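Local atomic coordinates of beta-N-acetylglucosaminidase-like protein Glycoside hydrolase family 20 (Flavobacterium johnsoniae, PDB entry 6YHH), a protein that probably hydrolyses terminal N-acetylglucosamine residues from chitin-derived oligosaccharides, as a family 20 beta-N-acetylhexosaminidase of the bacterium's chitin utilization locus. Residues F412-N426 with R463-L475. Sequence-based numbering, arbitrary orientation. Where two conformers were deposited one is given.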
ATOM      1  N   PHE A 412      -3.688  -2.902  26.703  1.00  8.20           N
ATOM      2  CA  PHE A 412      -3.225  -3.131  25.331  1.00  7.96           C
ATOM      3  C   PHE A 412      -4.063  -2.241  24.337  1.00  8.09           C
ATOM      4  O   PHE A 412      -4.232  -2.602  23.149  1.00  8.65           O
ATOM      5  CB  PHE A 412      -3.402  -4.593  24.928  1.00  7.95           C
ATOM      6  CG  PHE A 412      -2.605  -5.609  25.742  1.00  8.40           C
ATOM      7  CD1 PHE A 412      -1.264  -5.445  26.024  1.00  8.27           C
ATOM      8  CD2 PHE A 412      -3.194  -6.799  26.142  1.00  9.40           C
ATOM      9  CE1 PHE A 412      -0.535  -6.460  26.644  1.00  8.44           C
ATOM     10  CE2 PHE A 412      -2.484  -7.763  26.809  1.00  9.44           C
ATOM     11  CZ  PHE A 412      -1.134  -7.610  27.067  1.00  8.23           C
ATOM     12  N   TYR A 413      -4.416  -1.057  24.818  1.00  8.44           N
ATOM     13  CA  TYR A 413      -5.189  -0.080  24.013  1.00  9.17           C
ATOM     14  C   TYR A 413      -4.212   0.773  23.201  1.00  8.84           C
ATOM     15  O   TYR A 413      -3.992   1.949  23.496  1.00  8.93           O
ATOM     16  CB  TYR A 413      -6.125   0.740  24.892  1.00 10.37           C
ATOM     17  CG  TYR A 413      -7.460   0.035  25.065  1.00  9.94           C
ATOM     18  CD1 TYR A 413      -7.517  -1.254  25.578  1.00 11.53           C
ATOM     19  CD2 TYR A 413      -8.648   0.630  24.661  1.00 12.36           C
ATOM     20  CE1 TYR A 413      -8.734  -1.922  25.667  1.00 11.62           C
ATOM     21  CE2 TYR A 413      -9.882  -0.017  24.835  1.00 12.07           C
ATOM     22  CZ  TYR A 413      -9.881  -1.316  25.232  1.00 12.40           C
ATOM     23  OH  TYR A 413     -11.080  -1.991  25.255  1.00 14.49           O
ATOM     24  N   ILE A 414      -3.680   0.173  22.131  1.00  9.61           N
ATOM     25  CA  ILE A 414      -2.609   0.789  21.298  1.00  9.26           C
ATOM     26  C   ILE A 414      -3.111   2.074  20.590  1.00  9.53           C
ATOM     27  O   ILE A 414      -2.323   2.940  20.249  1.00  9.04           O
ATOM     28  CB  ILE A 414      -2.088  -0.230  20.248  1.00  9.15           C
ATOM     29  CG1 ILE A 414      -3.185  -0.979  19.546  1.00  9.59           C
ATOM     30  CG2 ILE A 414      -1.234  -1.277  20.890  1.00 10.40           C
ATOM     31  CD1 ILE A 414      -2.730  -1.752  18.324  1.00 10.06           C
ATOM     32  N   ASP A 415      -4.438   2.229  20.413  1.00  8.26           N
ATOM     33  CA  ASP A 415      -4.949   3.421  19.808  1.00  8.02           C
ATOM     34  C   ASP A 415      -4.724   4.672  20.593  1.00  8.70           C
ATOM     35  O   ASP A 415      -4.759   5.770  20.014  1.00  8.36           O
ATOM     36  CB  ASP A 415      -6.461   3.245  19.523  1.00  8.30           C
ATOM     37  CG  ASP A 415      -7.250   3.064  20.777  1.00  8.77           C
ATOM     38  OD1 ASP A 415      -6.897   2.150  21.543  1.00 10.50           O
ATOM     39  OD2 ASP A 415      -8.247   3.823  21.013  1.00  9.45           O
ATOM     40  N   LEU A 416      -4.482   4.560  21.932  1.00  7.83           N
ATOM     41  CA  LEU A 416      -4.393   5.734  22.790  1.00  8.56           C
ATOM     42  C   LEU A 416      -3.003   6.357  22.785  1.00  7.82           C
ATOM     43  O   LEU A 416      -2.731   7.297  23.503  1.00  7.26           O
ATOM     44  CB  LEU A 416      -4.843   5.293  24.209  1.00  8.52           C
ATOM     45  CG  LEU A 416      -6.326   4.819  24.214  1.00  9.38           C
ATOM     46  CD1 LEU A 416      -6.700   4.402  25.667  1.00  9.65           C
ATOM     47  CD2 LEU A 416      -7.332   5.759  23.589  1.00 10.80           C
ATOM     48  N   MET A 417      -2.100   5.722  22.044  1.00  7.45           N
ATOM     49  CA  MET A 417      -0.757   6.277  21.787  1.00  7.62           C
ATOM     50  C   MET A 417       0.168   6.297  22.992  1.00  7.49           C
ATOM     51  O   MET A 417       1.109   7.127  23.079  1.00  6.98           O
ATOM     52  CB  MET A 417      -0.805   7.660  21.081  1.00  7.45           C
ATOM     53  CG  MET A 417      -1.737   7.673  19.857  1.00  7.98           C
ATOM     54  SD  MET A 417      -1.529   6.281  18.740  1.00  9.52           S
ATOM     55  CE  MET A 417       0.057   6.640  18.045  1.00 10.98           C
ATOM     56  N   TYR A 418      -0.076   5.394  23.905  1.00  7.68           N
ATOM     57  CA  TYR A 418       0.843   5.245  25.097  1.00  7.93           C
ATOM     58  C   TYR A 418       2.190   4.664  24.706  1.00  7.82           C
ATOM     59  O   TYR A 418       2.374   3.995  23.690  1.00  7.57           O
ATOM     60  CB  TYR A 418       0.148   4.360  26.131  1.00  8.84           C
ATOM     61  CG  TYR A 418      -1.195   4.796  26.670  1.00  9.01           C
ATOM     62  CD1 TYR A 418      -1.442   6.079  27.032  1.00 10.22           C
ATOM     63  CD2 TYR A 418      -2.204   3.868  26.897  1.00 10.26           C
ATOM     64  CE1 TYR A 418      -2.621   6.478  27.582  1.00 11.84           C
ATOM     65  CE2 TYR A 418      -3.406   4.244  27.453  1.00 11.37           C
ATOM     66  CZ  TYR A 418      -3.625   5.538  27.788  1.00 11.36           C
ATOM     67  OH  TYR A 418      -4.829   5.936  28.375  1.00 14.37           O
ATOM     68  N   PRO A 419       3.200   4.904  25.570  1.00  8.22           N
ATOM     69  CA  PRO A 419       4.523   4.336  25.307  1.00  8.34           C
ATOM     70  C   PRO A 419       4.516   2.814  25.279  1.00  8.19           C
ATOM     71  O   PRO A 419       3.715   2.184  26.023  1.00  8.84           O
ATOM     72  CB  PRO A 419       5.354   4.835  26.499  1.00  8.76           C
ATOM     73  CG  PRO A 419       4.556   5.938  27.092  1.00  8.94           C
ATOM     74  CD  PRO A 419       3.093   5.626  26.833  1.00  9.09           C
ATOM     75  N   VAL A 420       5.411   2.245  24.472  1.00  7.59           N
ATOM     76  CA  VAL A 420       5.502   0.804  24.307  1.00  8.67           C
ATOM     77  C   VAL A 420       5.648   0.077  25.658  1.00  8.67           C
ATOM     78  O   VAL A 420       5.089  -0.983  25.848  1.00  8.82           O
ATOM     79  CB  VAL A 420       6.518   0.370  23.276  1.00  9.21           C
ATOM     80  CG1 VAL A 420       7.977   0.668  23.788  1.00  8.95           C
ATOM     81  CG2 VAL A 420       6.395  -1.076  22.905  1.00 10.05           C
ATOM     82  N   ALA A 421       6.438   0.626  26.588  1.00  8.34           N
ATOM     83  CA  ALA A 421       6.635  -0.108  27.843  1.00  9.38           C
ATOM     84  C   ALA A 421       5.375  -0.311  28.641  1.00 10.94           C
ATOM     85  O   ALA A 421       5.267  -1.318  29.296  1.00 13.02           O
ATOM     86  CB  ALA A 421       7.660   0.625  28.693  1.00  9.50           C
ATOM     87  N   SER A 422       4.388   0.599  28.544  1.00 10.68           N
ATOM     88  CA  SER A 422       3.126   0.375  29.246  0.50 10.74           C
ATOM     89  C   SER A 422       2.414  -0.880  28.705  1.00 12.25           C
ATOM     90  O   SER A 422       1.820  -1.616  29.489  1.00 13.57           O
ATOM     91  CB  SER A 422       2.177   1.566  29.138  0.50 10.72           C
ATOM     92  OG  SER A 422       1.723   1.662  27.813  0.50  9.14           O
ATOM     93  N   HIS A 423       2.504  -1.147  27.411  1.00  9.77           N
ATOM     94  CA  HIS A 423       1.940  -2.346  26.850  1.00  9.88           C
ATOM     95  C   HIS A 423       2.785  -3.626  27.097  1.00  9.96           C
ATOM     96  O   HIS A 423       2.238  -4.681  27.382  1.00  9.87           O
ATOM     97  CB  HIS A 423       1.683  -2.124  25.326  1.00  9.93           C
ATOM     98  CG  HIS A 423       0.829  -0.964  25.062  1.00  9.65           C
ATOM     99  ND1 HIS A 423      -0.425  -0.831  25.604  1.00 10.19           N
ATOM    100  CD2 HIS A 423       0.994   0.087  24.223  1.00  9.85           C
ATOM    101  CE1 HIS A 423      -0.961   0.298  25.173  1.00  9.45           C
ATOM    102  NE2 HIS A 423      -0.119   0.869  24.346  1.00  9.77           N
ATOM    103  N   TYR A 424       4.126  -3.474  27.019  1.00  9.47           N
ATOM    104  CA  TYR A 424       5.020  -4.620  27.156  1.00 10.44           C
ATOM    105  C   TYR A 424       4.966  -5.211  28.517  1.00 11.01           C
ATOM    106  O   TYR A 424       5.061  -6.428  28.647  1.00 12.24           O
ATOM    107  CB  TYR A 424       6.441  -4.164  26.854  1.00 10.79           C
ATOM    108  CG  TYR A 424       7.472  -5.271  26.797  1.00 10.07           C
ATOM    109  CD1 TYR A 424       7.288  -6.345  25.974  1.00 10.57           C
ATOM    110  CD2 TYR A 424       8.566  -5.239  27.647  1.00 10.06           C
ATOM    111  CE1 TYR A 424       8.248  -7.335  25.894  1.00 10.16           C
ATOM    112  CE2 TYR A 424       9.536  -6.210  27.624  1.00 10.74           C
ATOM    113  CZ  TYR A 424       9.381  -7.264  26.767  1.00 10.17           C
ATOM    114  OH  TYR A 424      10.312  -8.236  26.715  1.00 10.89           O
ATOM    115  N   LEU A 425       4.743  -4.376  29.523  1.00 12.46           N
ATOM    116  CA  LEU A 425       4.761  -4.864  30.944  1.00 13.71           C
ATOM    117  C   LEU A 425       3.388  -5.193  31.423  1.00 13.72           C
ATOM    118  O   LEU A 425       3.215  -5.741  32.502  1.00 15.15           O
ATOM    119  CB  LEU A 425       5.406  -3.832  31.800  1.00 14.73           C
ATOM    120  CG  LEU A 425       6.889  -3.626  31.387  1.00 15.98           C
ATOM    121  CD1 LEU A 425       7.495  -2.523  32.242  1.00 16.94           C
ATOM    122  CD2 LEU A 425       7.740  -4.919  31.344  1.00 16.89           C
ATOM    123  N   ASN A 426       2.366  -5.019  30.574  1.00 12.24           N
ATOM    124  CA  ASN A 426       1.035  -5.377  30.963  1.00 11.66           C
ATOM    125  C   ASN A 426       0.834  -6.895  30.853  1.00 12.70           C
ATOM    126  O   ASN A 426       0.952  -7.457  29.801  1.00 15.87           O
ATOM    127  CB  ASN A 426       0.065  -4.713  29.969  1.00 10.37           C
ATOM    128  CG  ASN A 426      -1.403  -4.858  30.333  1.00 10.88           C
ATOM    129  OD1 ASN A 426      -1.826  -4.397  31.394  1.00 11.00           O
ATOM    130  ND2 ASN A 426      -2.228  -5.389  29.387  1.00 10.60           N
ATOM    131  N   ARG A 463       0.202   3.163  13.750  1.00  7.18           N
ATOM    132  CA  ARG A 463      -0.360   3.032  15.119  1.00  7.29           C
ATOM    133  C   ARG A 463      -0.151   1.602  15.664  1.00  7.31           C
ATOM    134  O   ARG A 463       0.228   1.386  16.843  1.00  8.10           O
ATOM    135  CB  ARG A 463      -1.847   3.451  15.103  1.00  7.79           C
ATOM    136  CG  ARG A 463      -2.028   4.965  15.287  1.00  7.82           C
ATOM    137  CD  ARG A 463      -1.278   5.861  14.323  1.00  7.81           C
ATOM    138  NE  ARG A 463      -1.383   7.264  14.735  1.00  8.14           N
ATOM    139  CZ  ARG A 463      -0.376   8.145  14.624  1.00  8.31           C
ATOM    140  NH1 ARG A 463       0.733   7.847  13.934  1.00  7.20           N
ATOM    141  NH2 ARG A 463      -0.532   9.390  15.135  1.00  8.01           N
ATOM    142  N   VAL A 464      -0.427   0.594  14.852  1.00  7.19           N
ATOM    143  CA  VAL A 464      -0.337  -0.818  15.309  1.00  7.31           C
ATOM    144  C   VAL A 464       1.098  -1.264  15.550  1.00  7.52           C
ATOM    145  O   VAL A 464       1.357  -1.932  16.553  1.00  7.61           O
ATOM    146  CB  VAL A 464      -1.065  -1.761  14.337  1.00  7.54           C
ATOM    147  CG1 VAL A 464      -0.992  -3.206  14.787  1.00  8.00           C
ATOM    148  CG2 VAL A 464      -2.507  -1.319  14.280  1.00  7.85           C
ATOM    149  N   TRP A 465       1.996  -0.908  14.652  1.00  7.51           N
ATOM    150  CA  TRP A 465       3.396  -1.427  14.595  1.00  8.39           C
ATOM    151  C   TRP A 465       4.356  -0.302  14.797  1.00  8.35           C
ATOM    152  O   TRP A 465       4.168   0.797  14.222  1.00  8.76           O
ATOM    153  CB  TRP A 465       3.639  -2.100  13.235  1.00  8.03           C
ATOM    154  CG  TRP A 465       2.577  -3.163  12.932  1.00  7.99           C
ATOM    155  CD1 TRP A 465       1.497  -3.070  12.048  1.00  8.39           C
ATOM    156  CD2 TRP A 465       2.454  -4.455  13.562  1.00  8.04           C
ATOM    157  NE1 TRP A 465       0.732  -4.221  12.139  1.00  8.17           N
ATOM    158  CE2 TRP A 465       1.307  -5.078  13.051  1.00  8.02           C
ATOM    159  CE3 TRP A 465       3.200  -5.125  14.588  1.00  8.44           C
ATOM    160  CZ2 TRP A 465       0.875  -6.308  13.498  1.00  8.50           C
ATOM    161  CZ3 TRP A 465       2.787  -6.375  14.997  1.00  9.01           C
ATOM    162  CH2 TRP A 465       1.592  -6.955  14.459  1.00  8.74           C
ATOM    163  N   PRO A 466       5.452  -0.519  15.571  1.00  8.25           N
ATOM    164  CA  PRO A 466       5.856  -1.810  16.072  1.00  8.74           C
ATOM    165  C   PRO A 466       5.387  -2.148  17.476  1.00  8.56           C
ATOM    166  O   PRO A 466       5.771  -3.213  18.015  1.00  9.08           O
ATOM    167  CB  PRO A 466       7.378  -1.712  16.069  1.00  9.45           C
ATOM    168  CG  PRO A 466       7.590  -0.265  16.467  1.00  9.53           C
ATOM    169  CD  PRO A 466       6.481   0.492  15.753  1.00  9.83           C
ATOM    170  N   ARG A 467       4.555  -1.358  18.112  1.00  8.83           N
ATOM    171  CA  ARG A 467       4.148  -1.660  19.466  1.00  8.36           C
ATOM    172  C   ARG A 467       3.462  -3.000  19.643  1.00  8.66           C
ATOM    173  O   ARG A 467       3.648  -3.660  20.701  1.00  9.78           O
ATOM    174  CB  ARG A 467       3.342  -0.540  20.144  1.00  8.69           C
ATOM    175  CG  ARG A 467       4.129   0.767  20.362  1.00  9.13           C
ATOM    176  CD  ARG A 467       3.384   1.963  20.960  1.00  9.39           C
ATOM    177  NE  ARG A 467       2.358   2.350  19.970  1.00  8.40           N
ATOM    178  CZ  ARG A 467       1.139   2.727  20.244  1.00  8.04           C
ATOM    179  NH1 ARG A 467       0.760   2.981  21.472  1.00  7.98           N
ATOM    180  NH2 ARG A 467       0.277   2.849  19.239  1.00  7.89           N
ATOM    181  N   THR A 468       2.650  -3.433  18.686  1.00  7.92           N
ATOM    182  CA  THR A 468       1.990  -4.708  18.798  1.00  8.17           C
ATOM    183  C   THR A 468       2.981  -5.899  18.773  1.00  8.22           C
ATOM    184  O   THR A 468       2.666  -6.967  19.254  1.00  8.97           O
ATOM    185  CB  THR A 468       0.880  -4.808  17.761  1.00  8.93           C
ATOM    186  OG1 THR A 468      -0.005  -3.692  18.045  1.00  9.60           O
ATOM    187  CG2 THR A 468       0.148  -6.127  17.844  1.00 10.69           C
ATOM    188  N   ALA A 469       4.178  -5.654  18.239  1.00  8.41           N
ATOM    189  CA  ALA A 469       5.245  -6.694  18.252  1.00  8.52           C
ATOM    190  C   ALA A 469       5.742  -6.946  19.650  1.00  8.69           C
ATOM    191  O   ALA A 469       5.974  -8.097  20.021  1.00  8.92           O
ATOM    192  CB  ALA A 469       6.335  -6.403  17.252  1.00  7.95           C
ATOM    193  N   ALA A 470       5.830  -5.887  20.478  1.00  8.67           N
ATOM    194  CA  ALA A 470       6.147  -6.044  21.895  1.00  9.17           C
ATOM    195  C   ALA A 470       5.021  -6.761  22.655  1.00  9.64           C
ATOM    196  O   ALA A 470       5.267  -7.597  23.490  1.00  9.93           O
ATOM    197  CB  ALA A 470       6.502  -4.702  22.505  1.00 10.07           C
ATOM    198  N   ILE A 471       3.759  -6.455  22.302  1.00  8.31           N
ATOM    199  CA  ILE A 471       2.652  -7.146  22.857  1.00  8.94           C
ATOM    200  C   ILE A 471       2.704  -8.632  22.472  1.00  8.35           C
ATOM    201  O   ILE A 471       2.433  -9.506  23.354  1.00  8.62           O
ATOM    202  CB  ILE A 471       1.324  -6.490  22.464  1.00  8.43           C
ATOM    203  CG1 ILE A 471       1.260  -5.105  23.100  1.00  9.24           C
ATOM    204  CG2 ILE A 471       0.114  -7.341  22.852  1.00  8.56           C
ATOM    205  CD1 ILE A 471       0.107  -4.254  22.583  1.00  9.01           C
ATOM    206  N   ALA A 472       3.058  -8.940  21.234  1.00  8.07           N
ATOM    207  CA  ALA A 472       3.196 -10.316  20.797  1.00  9.61           C
ATOM    208  C   ALA A 472       4.155 -11.040  21.707  1.00  8.14           C
ATOM    209  O   ALA A 472       3.946 -12.210  22.039  1.00  8.71           O
ATOM    210  CB  ALA A 472       3.606 -10.419  19.338  1.00  9.68           C
ATOM    211  N   GLU A 473       5.278 -10.375  22.036  1.00  8.38           N
ATOM    212  CA  GLU A 473       6.251 -11.022  22.940  1.00  9.22           C
ATOM    213  C   GLU A 473       5.664 -11.285  24.327  1.00  9.82           C
ATOM    214  O   GLU A 473       5.788 -12.412  24.913  1.00  9.44           O
ATOM    215  CB  GLU A 473       7.518 -10.227  23.046  1.00  9.47           C
ATOM    216  CG  GLU A 473       8.448 -10.752  24.148  1.00 10.12           C
ATOM    217  CD  GLU A 473       9.872 -10.388  23.846  1.00  9.89           C
ATOM    218  OE1 GLU A 473      10.434  -9.482  24.500  1.00 11.57           O
ATOM    219  OE2 GLU A 473      10.401 -10.929  22.823  1.00 10.31           O
ATOM    220  N   ARG A 474       4.926 -10.326  24.863  1.00 10.21           N
ATOM    221  CA  ARG A 474       4.245 -10.596  26.131  1.00 10.22           C
ATOM    222  C   ARG A 474       3.294 -11.780  26.086  1.00 10.05           C
ATOM    223  O   ARG A 474       3.133 -12.518  27.071  1.00 10.36           O
ATOM    224  CB  ARG A 474       3.528  -9.356  26.659  1.00 10.56           C
ATOM    225  CG  ARG A 474       2.807  -9.520  28.012  1.00 11.00           C
ATOM    226  CD  ARG A 474       3.679 -10.000  29.177  1.00 12.59           C
ATOM    227  NE  ARG A 474       4.824  -9.124  29.263  1.00 14.32           N
ATOM    228  CZ  ARG A 474       6.100  -9.509  29.224  1.00 13.18           C
ATOM    229  NH1 ARG A 474       6.525 -10.781  29.212  1.00 11.97           N
ATOM    230  NH2 ARG A 474       6.969  -8.565  29.197  1.00 13.89           N
ATOM    231  N   LEU A 475       2.640 -11.995  24.978  1.00  9.03           N
ATOM    232  CA  LEU A 475       1.620 -12.992  24.900  1.00  9.64           C
ATOM    233  C   LEU A 475       2.209 -14.379  24.602  1.00  9.50           C
ATOM    234  O   LEU A 475       1.555 -15.370  24.891  1.00  9.67           O
ATOM    235  CB  LEU A 475       0.583 -12.588  23.842  1.00 10.37           C
ATOM    236  CG  LEU A 475      -0.167 -11.311  24.242  1.00 11.29           C
ATOM    237  CD1 LEU A 475      -1.131 -10.960  23.092  1.00 13.29           C
ATOM    238  CD2 LEU A 475      -0.825 -11.361  25.614  1.00 12.33           C
TER
HETATM  239  O   HOH W   1      -1.465   3.068  23.377  1.00  7.88           O
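Arg467, in the first turn of helix 467-475, reaches across to Ile414, Tyr418 and Val420. Its CB approaches Val420 CG2, its CG packs against Val420 CB at 3.8 Å, and CD passes Tyr418 O. A bend at chi3 (-65°) then brings the guanidinium among three carbonyls: NH1 donates to Tyr418 O (2.9 Å), on a lone pair in the carbonyl plane, and to a water also bound by Tyr413 O, Tyr418 N and His423 NE2, the imidazole's ND1 bonding Gly411 O, while NH2 bonds Ile414 O (2.8 Å) and Arg463 O. Replacing the arginine by alanine would probably cost the Ile414, Tyr418 and Arg463 carbonyls its N-H donors and let the loop shift. Both segments follow parallel strands of the catalytic TIM barrel, 406-408 and 443-450, and the two helices run nearly parallel, 21° apart. Farther along, Ile471 CG2 lies over one face of the Phe412 ring, and its CD1 meets Ile414 CG2. Arg474 grips Tyr424 O side-on through NE (2.8 Å) and NH2 (2.9 Å), with NH2 also over the Tyr424 ring in a cation-pi contact. At that ring's far end, Tyr424 OH donates to the anti lone pair of Glu473 OE1 (2.5 Å); Arg490 salt-bridges OE2.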